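Manganese-dependent inorganic pyrophosphatase (Methanocaldococcus jannaschii, PDB 2EB0) hydrolyses inorganic diphosphate to two phosphates as a manganese-dependent family II (DHH/DHHA2) pyrophosphatase that binds two manganese ions per subunit. Local coordinates at residues A18-D26 and I125-L136; V106-A114 and L140-T148. One frame throughout, in Å; residues are numbered along the deposited sequence.

Contact 1. Residues A18-D26 and I125-L136; sequences AIVLAYFLD and IGGKKKELKPDL
The ring of Tyr23 lies between Leu136 and Lys130, each over one of its faces. Leu136 CD1 stands 3.7 Å from the ring centroid, 20° off the normal, a CH-pi contact; from the opposite face Lys130 NZ makes a cation-pi contact, 4.2 Å from the ring centroid. With CG anti to the backbone N (chi1 162°), the ring reaches across to the loop, where Tyr23 OH donates to Glu131 O at 2.6 Å. Three different contacts thus fix the ring on both faces and at its hydroxyl.

The buried side is apolar and well packed. The other methyl of Leu136, CD2, meets Ile19 CG2 at 3.7 Å, the edge of the Phe24 ring meets Leu132 CG and, near its plane, the backbone oxygen Lys130 O, and Leu21 CD1 touches Ile125 CD1 at 3.6 Å.

Toward solvent the contact turns polar. Lys130, bent at chi3 (81°), brings NZ to Tyr23 O at 2.7 Å and, in a salt bridge from above the carboxylate plane, to Asp26 OD1 at 2.8 Å, so one ammonium bridges a carbonyl of the last turn and the carboxylate just beyond it. Nearby, the bond from Lys128 N to Phe24 O is weak, and the Lys128 side chain is poorly ordered.

The loop 125-133 thereby closes over helix 12-25, whose Leu21 and Leu25 rest on strand 61-65 of the DHH domain's parallel sheet, while Val20 and Leu132 pack against helix 134-148.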
loop_
_atom_site.group_PDB
_atom_site.type_symbol
_atom_site.label_atom_id
_atom_site.label_comp_id
_atom_site.label_asym_id
_atom_site.label_seq_id
_atom_site.Cartn_x
_atom_site.Cartn_y
_atom_site.Cartn_z
ATOM N N ALA B 18 15.084 -9.954 4.181
ATOM C CA ALA B 18 16.035 -8.858 4.019
ATOM C C ALA B 18 17.260 -9.347 3.260
ATOM O O ALA B 18 17.743 -8.690 2.339
ATOM C CB ALA B 18 16.457 -8.316 5.385
ATOM N N ILE B 19 17.759 -10.507 3.667
ATOM C CA ILE B 19 18.937 -11.102 3.051
ATOM C C ILE B 19 18.694 -11.466 1.586
ATOM O O ILE B 19 19.453 -11.069 0.706
ATOM C CB ILE B 19 19.382 -12.373 3.847
ATOM C CG1 ILE B 19 20.067 -11.951 5.143
ATOM C CG2 ILE B 19 20.310 -13.237 3.013
ATOM C CD1 ILE B 19 20.345 -13.092 6.078
ATOM N N VAL B 20 17.624 -12.210 1.335
ATOM C CA VAL B 20 17.303 -12.657 -0.012
ATOM C C VAL B 20 16.981 -11.503 -0.965
ATOM O O VAL B 20 17.476 -11.474 -2.088
ATOM C CB VAL B 20 16.144 -13.683 0.032
ATOM C CG1 VAL B 20 15.845 -14.222 -1.365
ATOM C CG2 VAL B 20 16.531 -14.831 0.971
ATOM N N LEU B 21 16.186 -10.536 -0.520
ATOM C CA LEU B 21 15.860 -9.419 -1.396
ATOM C C LEU B 21 17.112 -8.590 -1.668
ATOM O O LEU B 21 17.331 -8.135 -2.790
ATOM C CB LEU B 21 14.757 -8.547 -0.789
ATOM C CG LEU B 21 14.177 -7.467 -1.714
ATOM C CD1 LEU B 21 13.716 -8.100 -3.020
ATOM C CD2 LEU B 21 13.006 -6.764 -1.024
ATOM N N ALA B 22 17.939 -8.408 -0.643
ATOM C CA ALA B 22 19.181 -7.654 -0.793
ATOM C C ALA B 22 20.053 -8.338 -1.840
ATOM O O ALA B 22 20.711 -7.679 -2.641
ATOM C CB ALA B 22 19.915 -7.587 0.522
ATOM N N TYR B 23 20.056 -9.664 -1.821
ATOM C CA TYR B 23 20.828 -10.449 -2.781
ATOM C C TYR B 23 20.336 -10.171 -4.202
ATOM O O TYR B 23 21.132 -9.968 -5.112
ATOM C CB TYR B 23 20.679 -11.941 -2.468
ATOM C CG TYR B 23 21.060 -12.875 -3.593
ATOM C CD1 TYR B 23 22.394 -13.166 -3.871
ATOM C CD2 TYR B 23 20.079 -13.481 -4.373
ATOM C CE1 TYR B 23 22.746 -14.050 -4.903
ATOM C CE2 TYR B 23 20.413 -14.361 -5.405
ATOM C CZ TYR B 23 21.747 -14.640 -5.663
ATOM O OH TYR B 23 22.069 -15.507 -6.686
ATOM N N PHE B 24 19.017 -10.170 -4.385
ATOM C CA PHE B 24 18.419 -9.922 -5.696
ATOM C C PHE B 24 18.541 -8.465 -6.135
ATOM O O PHE B 24 18.722 -8.179 -7.312
ATOM C CB PHE B 24 16.935 -10.313 -5.685
ATOM C CG PHE B 24 16.693 -11.795 -5.728
ATOM C CD1 PHE B 24 15.942 -12.415 -4.744
ATOM C CD2 PHE B 24 17.192 -12.565 -6.771
ATOM C CE1 PHE B 24 15.689 -13.775 -4.794
ATOM C CE2 PHE B 24 16.943 -13.929 -6.825
ATOM C CZ PHE B 24 16.191 -14.532 -5.837
ATOM N N LEU B 25 18.433 -7.548 -5.184
ATOM C CA LEU B 25 18.514 -6.126 -5.491
ATOM C C LEU B 25 19.941 -5.608 -5.441
ATOM O O LEU B 25 20.188 -4.435 -5.699
ATOM C CB LEU B 25 17.634 -5.336 -4.520
ATOM C CG LEU B 25 16.152 -5.176 -4.863
ATOM C CD1 LEU B 25 15.589 -6.435 -5.481
ATOM C CD2 LEU B 25 15.399 -4.818 -3.598
ATOM N N ASP B 26 20.874 -6.492 -5.107
ATOM C CA ASP B 26 22.289 -6.149 -5.020
ATOM C C ASP B 26 22.624 -4.998 -4.083
ATOM O O ASP B 26 23.438 -4.138 -4.413
ATOM C CB ASP B 26 22.860 -5.848 -6.413
ATOM C CG ASP B 26 23.205 -7.109 -7.184
ATOM O OD1 ASP B 26 24.029 -7.905 -6.685
ATOM O OD2 ASP B 26 22.658 -7.305 -8.288
ATOM N N ILE B 125 10.383 -5.762 -9.134
ATOM C CA ILE B 125 10.651 -4.928 -7.966
ATOM C C ILE B 125 12.108 -4.491 -7.888
ATOM O O ILE B 125 12.563 -4.012 -6.851
ATOM C CB ILE B 125 10.251 -5.627 -6.640
ATOM C CG1 ILE B 125 11.110 -6.865 -6.393
ATOM C CG2 ILE B 125 8.774 -6.009 -6.682
ATOM C CD1 ILE B 125 10.774 -7.580 -5.087
ATOM N N GLY B 126 12.830 -4.644 -8.996
ATOM C CA GLY B 126 14.224 -4.247 -9.027
ATOM C C GLY B 126 15.216 -5.394 -9.090
ATOM O O GLY B 126 16.413 -5.159 -9.240
ATOM N N GLY B 127 14.720 -6.625 -8.977
ATOM C CA GLY B 127 15.577 -7.802 -9.013
ATOM C C GLY B 127 16.499 -7.877 -10.214
ATOM O O GLY B 127 16.203 -7.305 -11.260
ATOM N N LYS B 128 17.611 -8.597 -10.073
ATOM C CA LYS B 128 18.582 -8.716 -11.156
ATOM C C LYS B 128 18.663 -10.108 -11.780
ATOM O O LYS B 128 19.723 -10.521 -12.247
ATOM C CB LYS B 128 19.970 -8.303 -10.661
ATOM C CG LYS B 128 20.001 -6.973 -9.919
ATOM C CD LYS B 128 19.478 -5.836 -10.778
ATOM C CE LYS B 128 19.449 -4.527 -10.003
ATOM N NZ LYS B 128 18.945 -3.406 -10.845
ATOM N N LYS B 129 17.545 -10.827 -11.780
ATOM C CA LYS B 129 17.462 -12.164 -12.370
ATOM C C LYS B 129 18.561 -13.144 -11.969
ATOM O O LYS B 129 18.963 -13.998 -12.763
ATOM C CB LYS B 129 17.414 -12.059 -13.899
ATOM C CG LYS B 129 16.146 -11.408 -14.439
ATOM C CD LYS B 129 14.929 -12.310 -14.262
ATOM C CE LYS B 129 13.635 -11.574 -14.594
ATOM N NZ LYS B 129 13.638 -10.984 -15.966
ATOM N N LYS B 130 19.030 -13.036 -10.732
ATOM C CA LYS B 130 20.072 -13.924 -10.227
ATOM C C LYS B 130 19.455 -15.286 -9.900
ATOM O O LYS B 130 18.233 -15.425 -9.867
ATOM C CB LYS B 130 20.712 -13.282 -8.995
ATOM C CG LYS B 130 21.206 -11.868 -9.289
ATOM C CD LYS B 130 21.618 -11.095 -8.057
ATOM C CE LYS B 130 23.014 -11.450 -7.605
ATOM N NZ LYS B 130 23.431 -10.590 -6.462
ATOM N N GLU B 131 20.284 -16.299 -9.680
ATOM C CA GLU B 131 19.748 -17.615 -9.373
ATOM C C GLU B 131 19.590 -17.848 -7.877
ATOM O O GLU B 131 20.457 -17.493 -7.083
ATOM C CB GLU B 131 20.635 -18.713 -9.961
ATOM C CG GLU B 131 20.166 -20.112 -9.593
ATOM C CD GLU B 131 21.072 -21.209 -10.112
ATOM O OE1 GLU B 131 20.800 -22.387 -9.807
ATOM O OE2 GLU B 131 22.050 -20.903 -10.824
ATOM N N LEU B 132 18.480 -18.465 -7.499
ATOM C CA LEU B 132 18.217 -18.758 -6.095
ATOM C C LEU B 132 18.971 -20.013 -5.683
ATOM O O LEU B 132 18.565 -21.122 -6.014
ATOM C CB LEU B 132 16.724 -18.994 -5.862
ATOM C CG LEU B 132 16.032 -18.294 -4.695
ATOM C CD1 LEU B 132 14.897 -19.200 -4.212
ATOM C CD2 LEU B 132 17.005 -18.017 -3.563
ATOM N N LYS B 133 20.064 -19.837 -4.956
ATOM C CA LYS B 133 20.848 -20.970 -4.503
ATOM C C LYS B 133 20.127 -21.701 -3.374
ATOM O O LYS B 133 19.226 -21.151 -2.740
ATOM C CB LYS B 133 22.232 -20.497 -4.035
ATOM C CG LYS B 133 23.100 -19.963 -5.169
ATOM C CD LYS B 133 23.235 -21.017 -6.258
ATOM C CE LYS B 133 23.896 -20.471 -7.510
ATOM N NZ LYS B 133 24.125 -21.558 -8.505
ATOM N N PRO B 134 20.518 -22.954 -3.109
ATOM C CA PRO B 134 19.904 -23.760 -2.054
ATOM C C PRO B 134 19.883 -23.099 -0.677
ATOM O O PRO B 134 18.877 -23.180 0.035
ATOM C CB PRO B 134 20.730 -25.042 -2.072
ATOM C CG PRO B 134 22.037 -24.589 -2.588
ATOM C CD PRO B 134 21.646 -23.676 -3.713
ATOM N N ASP B 135 20.980 -22.448 -0.299
ATOM C CA ASP B 135 21.025 -21.792 1.005
ATOM C C ASP B 135 19.965 -20.704 1.148
ATOM O O ASP B 135 19.210 -20.706 2.120
ATOM C CB ASP B 135 22.420 -21.219 1.300
ATOM C CG ASP B 135 22.928 -20.283 0.216
ATOM O OD1 ASP B 135 24.033 -19.729 0.417
ATOM O OD2 ASP B 135 22.247 -20.099 -0.826
ATOM N N LEU B 136 19.893 -19.785 0.187
ATOM C CA LEU B 136 18.894 -18.726 0.259
ATOM C C LEU B 136 17.496 -19.317 0.095
ATOM O O LEU B 136 16.533 -18.810 0.676
ATOM C CB LEU B 136 19.147 -17.654 -0.805
ATOM C CG LEU B 136 20.410 -16.816 -0.614
ATOM C CD1 LEU B 136 20.461 -15.747 -1.687
ATOM C CD2 LEU B 136 20.416 -16.174 0.764
#

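Contact 2. Residues V106-A114 and L140-T148; sequences VGSTATVIA and LLSAIISDT. With MN (manganese (II) ion), chain E.
Ala110 CB and Ala143 CB meet at 3.3 Å, closer than two methyls normally come, where helices 109-114 and 140-148 pack. The axes of these short segments approach to 8.4 Å, with 140° between their N-to-C directions. Leu140 continues this apolar seam: CD2 lies 3.9 Å from Ala110 CB, while its other methyl, CD1, turns to Ala114 CB.

Ile144 is extended, carrying CD1 out across Thr111 at about a right angle. CG1 and CD1 both lie close to Thr111 OG1. Ser108, at the N-cap position of its helix, has chi1 75°, which tucks OG back over its own backbone; there it donates to Thr111 OG1 at 3.0 Å and rests against Ile144 CG1. The Thr111 hydroxyl is also hydrogen-bonded to Asp160.

Asp147 has an off-rotamer chi1 of -115°, and its OD2 binds manganese at 2.4 Å; Asp13, Asp66 and His88 supply the other protein ligands. OD2 also lies 2.9 Å from Gly107 O, two acceptors with no hydrogen bond between them, a proximity that the metal's positive charge may offset. A water donates to Gly107 O and, weakly, to Asp147 O. Thr148 OG1 folds back to Ile144 O at 2.8 Å, from the face of that carbonyl plane opposite Thr148 N, and Thr148 CG2 packs on Gly107 CA.

The pair thus delivers a metal ligand of the DHH domain from one helix beside the N-terminus of another. Helix 158-171 packs on Thr111, Ala114, Leu140 and Ile144, helix 12-25 touches Ser108, Thr109, Leu140 and Ala143, and helix 176-188 packs against Ile145.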
loop_
_atom_site.group_PDB
_atom_site.type_symbol
_atom_site.label_atom_id
_atom_site.label_comp_id
_atom_site.label_asym_id
_atom_site.label_seq_id
_atom_site.Cartn_x
_atom_site.Cartn_y
_atom_site.Cartn_z
ATOM N N VAL B 106 -0.522 -12.860 2.203
ATOM C CA VAL B 106 -0.153 -14.270 2.317
ATOM C C VAL B 106 0.500 -14.562 3.670
ATOM O O VAL B 106 0.544 -13.701 4.548
ATOM C CB VAL B 106 0.816 -14.715 1.200
ATOM C CG1 VAL B 106 0.072 -14.829 -0.114
ATOM C CG2 VAL B 106 1.967 -13.724 1.076
ATOM N N GLY B 107 1.015 -15.777 3.827
ATOM C CA GLY B 107 1.620 -16.165 5.087
ATOM C C GLY B 107 2.922 -15.481 5.456
ATOM O O GLY B 107 3.240 -15.362 6.638
ATOM N N SER B 108 3.685 -15.029 4.467
ATOM C CA SER B 108 4.952 -14.390 4.778
ATOM C C SER B 108 5.496 -13.557 3.645
ATOM O O SER B 108 5.116 -13.735 2.483
ATOM C CB SER B 108 6.006 -15.441 5.127
ATOM O OG SER B 108 6.449 -16.108 3.955
ATOM N N THR B 109 6.412 -12.660 3.996
ATOM C CA THR B 109 7.050 -11.809 3.007
ATOM C C THR B 109 7.877 -12.704 2.079
ATOM O O THR B 109 8.018 -12.423 0.882
ATOM C CB THR B 109 7.964 -10.777 3.683
ATOM O OG1 THR B 109 7.188 -9.988 4.600
ATOM C CG2 THR B 109 8.608 -9.871 2.644
ATOM N N ALA B 110 8.406 -13.791 2.637
ATOM C CA ALA B 110 9.215 -14.736 1.876
ATOM C C ALA B 110 8.400 -15.337 0.725
ATOM O O ALA B 110 8.916 -15.521 -0.377
ATOM C CB ALA B 110 9.736 -15.840 2.800
ATOM N N THR B 111 7.130 -15.639 0.989
ATOM C CA THR B 111 6.237 -16.189 -0.020
ATOM C C THR B 111 6.120 -15.235 -1.205
ATOM O O THR B 111 6.200 -15.655 -2.358
ATOM C CB THR B 111 4.823 -16.427 0.556
ATOM O OG1 THR B 111 4.908 -17.349 1.641
ATOM C CG2 THR B 111 3.884 -17.010 -0.506
ATOM N N VAL B 112 5.928 -13.950 -0.916
ATOM C CA VAL B 112 5.812 -12.933 -1.955
ATOM C C VAL B 112 7.054 -12.901 -2.850
ATOM O O VAL B 112 6.958 -12.834 -4.076
ATOM C CB VAL B 112 5.660 -11.531 -1.342
ATOM C CG1 VAL B 112 5.541 -10.492 -2.452
ATOM C CG2 VAL B 112 4.461 -11.490 -0.433
ATOM N N ILE B 113 8.221 -12.921 -2.218
ATOM C CA ILE B 113 9.486 -12.875 -2.937
ATOM C C ILE B 113 9.705 -14.114 -3.793
ATOM O O ILE B 113 10.151 -14.016 -4.939
ATOM C CB ILE B 113 10.661 -12.712 -1.949
ATOM C CG1 ILE B 113 10.537 -11.368 -1.232
ATOM C CG2 ILE B 113 11.997 -12.793 -2.689
ATOM C CD1 ILE B 113 11.589 -11.140 -0.165
ATOM N N ALA B 114 9.378 -15.274 -3.234
ATOM C CA ALA B 114 9.547 -16.538 -3.933
ATOM C C ALA B 114 8.632 -16.628 -5.147
ATOM O O ALA B 114 9.030 -17.145 -6.202
ATOM C CB ALA B 114 9.274 -17.705 -2.981
ATOM N N LEU B 140 14.153 -18.785 2.712
ATOM C CA LEU B 140 12.799 -18.447 2.307
ATOM C C LEU B 140 11.862 -19.521 2.822
ATOM O O LEU B 140 10.758 -19.231 3.295
ATOM C CB LEU B 140 12.694 -18.358 0.785
ATOM C CG LEU B 140 13.442 -17.223 0.086
ATOM C CD1 LEU B 140 13.109 -17.265 -1.415
ATOM C CD2 LEU B 140 13.049 -15.880 0.694
ATOM N N LEU B 141 12.315 -20.767 2.718
ATOM C CA LEU B 141 11.548 -21.913 3.178
ATOM C C LEU B 141 11.303 -21.778 4.669
ATOM O O LEU B 141 10.181 -21.921 5.141
ATOM C CB LEU B 141 12.313 -23.209 2.914
ATOM C CG LEU B 141 11.690 -24.461 3.542
ATOM C CD1 LEU B 141 10.218 -24.560 3.178
ATOM C CD2 LEU B 141 12.450 -25.692 3.055
ATOM N N SER B 142 12.372 -21.510 5.407
ATOM C CA SER B 142 12.281 -21.359 6.854
ATOM C C SER B 142 11.332 -20.216 7.216
ATOM O O SER B 142 10.526 -20.330 8.142
ATOM C CB SER B 142 13.667 -21.079 7.438
ATOM O OG SER B 142 14.597 -22.040 6.982
ATOM N N ALA B 143 11.438 -19.119 6.476
ATOM C CA ALA B 143 10.598 -17.954 6.717
ATOM C C ALA B 143 9.129 -18.312 6.558
ATOM O O ALA B 143 8.302 -17.933 7.385
ATOM C CB ALA B 143 10.973 -16.821 5.753
ATOM N N ILE B 144 8.802 -19.045 5.499
ATOM C CA ILE B 144 7.422 -19.437 5.265
ATOM C C ILE B 144 6.915 -20.311 6.410
ATOM O O ILE B 144 5.860 -20.042 6.985
ATOM C CB ILE B 144 7.270 -20.182 3.915
ATOM C CG1 ILE B 144 7.684 -19.245 2.766
ATOM C CG2 ILE B 144 5.831 -20.622 3.721
ATOM C CD1 ILE B 144 7.459 -19.799 1.375
ATOM N N ILE B 145 7.677 -21.344 6.753
ATOM C CA ILE B 145 7.298 -22.237 7.832
ATOM C C ILE B 145 7.153 -21.474 9.145
ATOM O O ILE B 145 6.215 -21.702 9.909
ATOM C CB ILE B 145 8.343 -23.349 8.030
ATOM C CG1 ILE B 145 8.262 -24.342 6.868
ATOM C CG2 ILE B 145 8.126 -24.040 9.385
ATOM C CD1 ILE B 145 9.436 -25.301 6.785
ATOM N N SER B 146 8.090 -20.574 9.403
ATOM C CA SER B 146 8.073 -19.803 10.630
ATOM C C SER B 146 6.855 -18.910 10.727
ATOM O O SER B 146 6.144 -18.920 11.725
ATOM C CB SER B 146 9.331 -18.943 10.727
ATOM O OG SER B 146 9.208 -18.025 11.801
ATOM N N ASP B 147 6.612 -18.141 9.676
ATOM C CA ASP B 147 5.492 -17.215 9.668
ATOM C C ASP B 147 4.110 -17.866 9.713
ATOM O O ASP B 147 3.184 -17.327 10.319
ATOM C CB ASP B 147 5.608 -16.301 8.455
ATOM C CG ASP B 147 5.838 -14.863 8.846
ATOM O OD1 ASP B 147 6.590 -14.620 9.814
ATOM O OD2 ASP B 147 5.273 -13.975 8.184
ATOM N N THR B 148 3.971 -19.020 9.077
ATOM C CA THR B 148 2.693 -19.703 9.064
ATOM C C THR B 148 2.577 -20.682 10.224
ATOM O O THR B 148 1.519 -21.260 10.442
ATOM C CB THR B 148 2.481 -20.468 7.741
ATOM O OG1 THR B 148 3.514 -21.454 7.569
ATOM C CG2 THR B 148 2.502 -19.503 6.582
HETATM MN MN MN E . 6.327 -11.833 8.163
HETATM O O HOH W 1 1.474 -14.819 8.761
#

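Overall arrangement
Helix 134-148 runs through both contacts: its first turn, with Leu136, belongs to contact 1, and its later turns to contact 2. The contact centres lie 15 Å apart, and apolar side chains join them directly: Val20 CG2 meets Leu140 CD2 at 3.6 Å, Leu132 CD1 meets Leu140 CD1 at 3.8 Å, and Leu21 CB lies 4.1 Å from Ile113 CD1. Their segments alternate along the chain within the DHH domain. At the active site, Asp147 of contact 2 binds one manganese, and its side chain lies about 5 Å from the second ion. Contact 1 is more remote: the Leu21 side chain is about 12 Å from a manganese ion.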